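Local coordinates for protein carboxylase (Deinococcus radiodurans, PDB 5H80) that probably carboxylates biotin with bicarbonate at the expense of ATP, as the biotin carboxylase domain of a single-chain bacterial carboxylase, at residues R46-V51 against R73-A78; L139-F142 against S146-R149; C257-Q260 against L266-F269. One frame throughout, in Å; residues are numbered along the deposited sequence.

Contact 1. Residues R46-V51 against R73-A78; sequences RIERAV and RRADEA
Glu-48 and Arg-49 on helix 42-53 meet Arg-74 and Ala-75, where helix 70-74 runs out toward strand 77-80; the two helices belong to successive beta-alpha-beta crossovers of the parallel sheet in the N-terminal domain. Glu-48 comes first. Its side chain and that of Arg-74 slide past each other in opposite directions, and the result is not a salt bridge: OE1 presses on Arg-74 CB at 3.1 Å and stays 5.4 Å from Arg-74 NE. The other oxygen, OE2, rests against the methyl of Ala-75, with CB 3.4 Å away. Arg-74 is bent at its second torsion (chi2 67°), which turns its guanidinium over helix 42-53, one face on the backbone between Glu-48 and Arg-49 and NH2 bonded to Ser-52 OG. At Arg-49, the two arginine chains cross at about a right angle, and Arg-49 NH2 pairs with Glu-447 of the second subunit. Were Arg-74 an alanine, Ser-52 OG would probably lose this donor and a gap would be left over the backbone of helix 42-53. Water 1 links the two arginines, lying in both guanidinium planes and accepting from Arg-49 NE at 2.9 Å and from Arg-74 NE at 2.6 Å.

Contact 2. Residues L139-F142 against S146-R149; sequences LDLF and SRAR
Two consecutive helices, 136-142 and 145-154, turn sharply on each other, and Leu-141 of the first fills the angle against Arg-147 and Ala-148 of the second. The side chains of Leu-141 and Arg-147 cross at about a right angle, and the guanidinium presents one face to the leucine, with Leu-141 CG 3.6 Å above its plane and displaced toward the rim. A kink at the third torsion of Arg-147 (chi3 90°) swings the group back over the first helix. There NH1 stops 3.4 Å from Leu-141 N, donor facing donor, so no bond forms, and it meets Asp-140 CB near the guanidinium plane at 3.6 Å. The carboxylate of Asp-140 leads elsewhere: OD2 is 5.1 Å from Arg-147 NH1 and makes its salt bridge with Arg-122 on helix 118-126. Helix 145-154 lies in the ATP-binding region that biotin carboxylases share with other ATP-grasp enzymes, and the backbone N of Arg-147 is hydrogen-bonded to Asp-144 OD2 in the preceding turn. On the inner side of the corner, Leu-141 CD2 reaches Ala-148 N at 3.7 Å and is 4.4 Å from Ala-148 CB. Ala-148 CB also comes up to Phe-142 CA, while Leu-151 packs on both Leu-141 and Phe-142.

Contact 3. Residues C257-Q260 against L266-F269; sequences CTVQ and LLEF
Val-259 and Leu-266 share the direct hydrogen bond of this contact: Leu-266 N donates to Val-259 O over 3.1 Å, nearly straight at 166° and tilted 18° from the carbonyl plane. The pair belongs to the tight antiparallel hairpin formed by strands 260-261 and 264-270, at the point where the first arm leaves regular pairing. From here back to Cys-257 water takes over. Water 2 accepts from Val-259 N and donates to Leu-267 O, each over 2.9 Å, and so stands in for a backbone bond. Water 3 is wedged between Val-259 O and Leu-267 O, so that each of these buried carbonyls faces at least one water.

Side chains meet on both sides of this polar seam. Val-259 and Leu-267 run side by side in the same direction, with Val-259 CG1 4.2 Å from Leu-267 CD1; on Val-259 that methyl is the one anti to the backbone N (chi1 175°). At the Cys-257 end, the sulfur SG lies 3.7 Å from Glu-268 CG, touching the aliphatic part of the chain and not its carboxylate. The loop is braced from within, since Gln-260 NE2 donates to Cys-257 O at 2.9 Å with the acceptor lying in the amide plane.

Beyond this shell, Glu-268 turns its carboxylate to the neighbouring strand 367-374, with OE2 in a salt bridge to Arg-372 and OE1 bonded to Gln-370 NE2. Cys-257 is tied by its backbone to His-237 on strand 236-245, part of the adjacent antiparallel sheet. On the apolar side, helix 457-465 lies over the hairpin, its Leu-463 packing on Val-259, Leu-266 and Leu-267.

In the fold
From the N terminus, contact 1 closes first, bringing helix 42-53 together with the end of helix 70-74 around strand 57-62 of the parallel sheet, beside the second subunit. Contact 2 closes a far shorter loop, only three residues between its segments, at the turn from helix 136-142 into helix 145-154. Contact 3 then closes the hairpin at 257-260 and 266-269, at the meeting of two antiparallel sheets and helix 457-465. The three follow in series, with none nested or crossed. They stay separate in space too: centres lie 25 to 32 Å apart, and nearest atoms of contacts 1 and 3 about 13 Å.

Contact 1. Residues R46-V51 against R73-A78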
# COMPACT_ATOMS: atom_id res chain seq x y z
N ARG A 46 0.07 -10.62 -10.48
CA ARG A 46 1.19 -10.33 -9.67
C ARG A 46 2.55 -10.31 -10.42
O ARG A 46 3.42 -9.37 -10.40
CB ARG A 46 1.21 -11.30 -8.48
CG ARG A 46 2.42 -11.03 -7.54
CD ARG A 46 2.40 -9.70 -6.73
NE ARG A 46 3.61 -9.35 -5.99
CZ ARG A 46 4.53 -8.54 -6.51
NH1 ARG A 46 4.55 -8.21 -7.78
NH2 ARG A 46 5.53 -8.13 -5.81
N ILE A 47 2.83 -11.45 -11.12
CA ILE A 47 3.98 -11.60 -11.95
C ILE A 47 4.05 -10.54 -13.05
O ILE A 47 5.15 -10.01 -13.27
CB ILE A 47 4.22 -13.07 -12.44
CG1 ILE A 47 4.37 -13.97 -11.25
CG2 ILE A 47 5.42 -13.13 -13.31
CD1 ILE A 47 4.21 -15.47 -11.56
N GLU A 48 2.98 -10.30 -13.83
CA GLU A 48 2.92 -9.27 -14.88
C GLU A 48 3.31 -7.91 -14.35
O GLU A 48 4.20 -7.31 -14.94
CB GLU A 48 1.53 -9.15 -15.50
CG GLU A 48 1.21 -10.42 -16.26
CD GLU A 48 -0.26 -10.62 -16.57
OE1 GLU A 48 -1.10 -9.96 -15.99
OE2 GLU A 48 -0.59 -11.53 -17.38
N ARG A 49 2.99 -7.64 -13.08
CA ARG A 49 3.28 -6.31 -12.42
C ARG A 49 4.79 -6.26 -12.07
O ARG A 49 5.42 -5.31 -12.38
CB ARG A 49 2.41 -6.04 -11.23
CG ARG A 49 0.96 -5.70 -11.51
CD ARG A 49 0.01 -5.94 -10.40
NE ARG A 49 -1.27 -5.36 -10.74
CZ ARG A 49 -2.40 -5.51 -10.00
NH1 ARG A 49 -2.41 -6.21 -8.85
NH2 ARG A 49 -3.52 -4.95 -10.45
N ALA A 50 5.42 -7.33 -11.60
CA ALA A 50 6.91 -7.34 -11.26
C ALA A 50 7.74 -7.26 -12.64
O ALA A 50 8.70 -6.54 -12.79
CB ALA A 50 7.20 -8.66 -10.57
N VAL A 51 7.27 -7.98 -13.65
CA VAL A 51 7.88 -7.94 -14.99
C VAL A 51 7.88 -6.53 -15.54
O VAL A 51 8.93 -6.09 -16.07
CB VAL A 51 7.22 -8.95 -15.92
CG1 VAL A 51 7.69 -8.86 -17.40
CG2 VAL A 51 7.64 -10.39 -15.46
N ARG A 73 -5.67 -9.48 -20.11
CA ARG A 73 -5.52 -8.08 -20.51
C ARG A 73 -4.22 -7.46 -20.03
O ARG A 73 -3.63 -6.63 -20.73
CB ARG A 73 -6.65 -7.23 -19.90
CG ARG A 73 -7.99 -7.28 -20.62
CD ARG A 73 -9.09 -6.60 -19.79
NE ARG A 73 -9.37 -7.30 -18.53
CZ ARG A 73 -10.50 -7.20 -17.81
NH1 ARG A 73 -11.52 -6.44 -18.21
NH2 ARG A 73 -10.61 -7.89 -16.68
N ARG A 74 -3.80 -7.81 -18.81
CA ARG A 74 -2.59 -7.20 -18.23
C ARG A 74 -1.26 -7.64 -18.84
O ARG A 74 -0.24 -6.92 -18.71
CB ARG A 74 -2.57 -7.35 -16.67
CG ARG A 74 -1.40 -6.79 -15.92
CD ARG A 74 -1.40 -5.23 -16.02
NE ARG A 74 -0.23 -4.69 -15.30
CZ ARG A 74 1.04 -4.70 -15.73
NH1 ARG A 74 1.35 -5.23 -16.92
NH2 ARG A 74 2.00 -4.22 -14.97
N ALA A 75 -1.17 -8.81 -19.46
CA ALA A 75 0.07 -9.13 -20.10
C ALA A 75 0.41 -8.20 -21.30
O ALA A 75 -0.49 -7.55 -21.91
CB ALA A 75 -0.04 -10.59 -20.56
N ASP A 76 1.64 -8.20 -21.70
CA ASP A 76 2.03 -7.46 -22.92
C ASP A 76 1.48 -8.24 -24.09
O ASP A 76 1.12 -7.68 -25.11
CB ASP A 76 3.52 -7.28 -23.10
CG ASP A 76 4.12 -6.48 -22.00
OD1 ASP A 76 3.70 -5.32 -21.84
OD2 ASP A 76 4.97 -7.03 -21.29
N GLU A 77 1.44 -9.55 -23.93
CA GLU A 77 0.79 -10.34 -24.99
C GLU A 77 0.25 -11.60 -24.34
O GLU A 77 0.88 -12.09 -23.37
CB GLU A 77 1.71 -10.54 -26.15
CG GLU A 77 2.50 -11.80 -26.17
CD GLU A 77 3.47 -11.83 -27.37
OE1 GLU A 77 4.66 -11.42 -27.19
OE2 GLU A 77 3.01 -12.22 -28.50
N ALA A 78 -0.97 -11.99 -24.71
CA ALA A 78 -1.58 -13.16 -24.17
C ALA A 78 -1.87 -14.15 -25.27
O ALA A 78 -2.45 -13.77 -26.33
CB ALA A 78 -2.85 -12.83 -23.41
O HOH W 1 -1.10 -3.66 -13.05

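Contact 2. Residues L139-F142 against S146-R149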
# COMPACT_ATOMS: atom_id res chain seq x y z
N LEU A 139 14.52 -29.06 -6.67
CA LEU A 139 13.10 -29.34 -6.80
C LEU A 139 12.81 -30.84 -6.45
O LEU A 139 11.79 -31.22 -5.78
CB LEU A 139 12.56 -29.01 -8.22
CG LEU A 139 12.64 -27.53 -8.76
CD1 LEU A 139 11.96 -27.36 -10.09
CD2 LEU A 139 11.98 -26.59 -7.76
N ASP A 140 13.70 -31.68 -6.94
CA ASP A 140 13.53 -33.15 -6.71
C ASP A 140 13.67 -33.47 -5.26
O ASP A 140 12.87 -34.22 -4.68
CB ASP A 140 14.54 -34.00 -7.49
CG ASP A 140 14.08 -34.31 -8.92
OD1 ASP A 140 12.85 -34.42 -9.17
OD2 ASP A 140 14.99 -34.43 -9.77
N LEU A 141 14.68 -32.90 -4.66
CA LEU A 141 14.92 -33.04 -3.24
C LEU A 141 13.77 -32.51 -2.35
O LEU A 141 13.22 -33.26 -1.55
CB LEU A 141 16.22 -32.41 -2.89
CG LEU A 141 16.98 -32.97 -1.62
CD1 LEU A 141 18.40 -32.42 -1.48
CD2 LEU A 141 16.19 -32.74 -0.32
N PHE A 142 13.38 -31.23 -2.48
CA PHE A 142 12.38 -30.71 -1.60
C PHE A 142 11.02 -31.22 -1.88
O PHE A 142 10.15 -31.04 -1.08
CB PHE A 142 12.46 -29.15 -1.52
CG PHE A 142 13.75 -28.60 -0.91
CD1 PHE A 142 14.42 -29.24 0.12
CD2 PHE A 142 14.18 -27.33 -1.23
CE1 PHE A 142 15.57 -28.70 0.70
CE2 PHE A 142 15.33 -26.79 -0.65
CZ PHE A 142 16.02 -27.46 0.30
N SER A 146 10.91 -38.21 1.95
CA SER A 146 12.07 -38.90 2.49
C SER A 146 13.46 -38.23 2.33
O SER A 146 14.23 -38.19 3.32
CB SER A 146 12.06 -40.41 2.04
OG SER A 146 13.36 -40.94 2.04
N ARG A 147 13.81 -37.70 1.16
CA ARG A 147 15.08 -36.96 1.02
C ARG A 147 15.14 -35.59 1.85
O ARG A 147 16.20 -35.21 2.38
CB ARG A 147 15.39 -36.69 -0.44
CG ARG A 147 16.19 -37.77 -1.19
CD ARG A 147 16.16 -37.47 -2.70
NE ARG A 147 17.29 -36.62 -3.04
CZ ARG A 147 17.38 -35.86 -4.12
NH1 ARG A 147 16.40 -35.78 -5.01
NH2 ARG A 147 18.48 -35.14 -4.27
N ALA A 148 14.05 -34.86 1.86
CA ALA A 148 13.99 -33.59 2.65
C ALA A 148 14.13 -33.83 4.20
O ALA A 148 14.80 -33.12 4.91
CB ALA A 148 12.72 -32.84 2.35
N ARG A 149 13.56 -34.94 4.66
CA ARG A 149 13.69 -35.40 6.03
C ARG A 149 15.10 -35.77 6.37
O ARG A 149 15.64 -35.27 7.36
CB ARG A 149 12.74 -36.58 6.27
CG ARG A 149 12.61 -37.07 7.70
CD ARG A 149 11.58 -38.22 7.75
NE ARG A 149 11.58 -38.79 9.08
CZ ARG A 149 10.77 -38.44 10.08
NH1 ARG A 149 9.80 -37.52 9.92
NH2 ARG A 149 10.95 -39.01 11.26

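Contact 3. Residues C257-Q260 against L266-F269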
# COMPACT_ATOMS: atom_id res chain seq x y z
N CYS A 257 0.83 -18.76 9.84
CA CYS A 257 -0.34 -19.15 9.04
C CYS A 257 -1.17 -20.22 9.82
O CYS A 257 -1.70 -21.17 9.22
CB CYS A 257 0.08 -19.76 7.76
SG CYS A 257 1.26 -18.75 6.79
N THR A 258 -1.30 -20.04 11.11
CA THR A 258 -1.95 -21.03 11.99
C THR A 258 -3.44 -21.24 11.77
O THR A 258 -3.97 -22.33 11.94
CB THR A 258 -1.60 -20.67 13.44
OG1 THR A 258 -0.18 -20.72 13.69
CG2 THR A 258 -2.48 -21.54 14.50
N VAL A 259 -4.17 -20.18 11.46
CA VAL A 259 -5.62 -20.23 11.25
C VAL A 259 -5.90 -20.87 9.84
O VAL A 259 -5.63 -20.29 8.77
CB VAL A 259 -6.21 -18.82 11.37
CG1 VAL A 259 -7.69 -18.88 11.02
CG2 VAL A 259 -5.90 -18.20 12.76
N GLN A 260 -6.28 -22.16 9.90
CA GLN A 260 -6.50 -23.02 8.70
C GLN A 260 -7.82 -23.71 8.82
O GLN A 260 -8.22 -23.96 9.90
CB GLN A 260 -5.47 -24.11 8.68
CG GLN A 260 -4.10 -23.59 8.72
CD GLN A 260 -2.99 -24.59 8.65
OE1 GLN A 260 -3.20 -25.77 8.41
NE2 GLN A 260 -1.75 -24.08 8.76
N LEU A 266 -6.20 -19.33 5.90
CA LEU A 266 -7.14 -18.26 5.73
C LEU A 266 -6.55 -16.93 6.15
O LEU A 266 -6.84 -15.94 5.50
CB LEU A 266 -8.46 -18.46 6.52
CG LEU A 266 -9.30 -19.62 6.04
CD1 LEU A 266 -10.43 -19.90 7.01
CD2 LEU A 266 -9.83 -19.24 4.65
N LEU A 267 -5.84 -16.88 7.27
CA LEU A 267 -5.26 -15.61 7.80
C LEU A 267 -3.75 -15.80 8.01
O LEU A 267 -3.31 -16.84 8.50
CB LEU A 267 -5.82 -15.11 9.12
CG LEU A 267 -7.29 -14.79 9.13
CD1 LEU A 267 -7.83 -14.72 10.49
CD2 LEU A 267 -7.62 -13.51 8.29
N GLU A 268 -2.95 -14.94 7.42
CA GLU A 268 -1.50 -15.16 7.48
C GLU A 268 -0.91 -13.87 8.03
O GLU A 268 -1.10 -12.82 7.43
CB GLU A 268 -1.00 -15.54 6.09
CG GLU A 268 -1.68 -16.87 5.62
CD GLU A 268 -1.97 -16.95 4.15
OE1 GLU A 268 -2.60 -16.03 3.59
OE2 GLU A 268 -1.57 -17.97 3.57
N PHE A 269 -0.08 -13.97 9.06
CA PHE A 269 0.48 -12.82 9.80
C PHE A 269 2.03 -12.67 9.61
O PHE A 269 2.76 -13.61 9.53
CB PHE A 269 0.13 -12.96 11.26
CG PHE A 269 -1.25 -12.90 11.53
CD1 PHE A 269 -1.81 -11.75 12.05
CD2 PHE A 269 -2.09 -13.99 11.34
CE1 PHE A 269 -3.10 -11.70 12.37
CE2 PHE A 269 -3.43 -13.93 11.72
CZ PHE A 269 -3.95 -12.75 12.14
O HOH W 2 -3.16 -17.47 11.28
O HOH W 3 -3.38 -19.29 7.56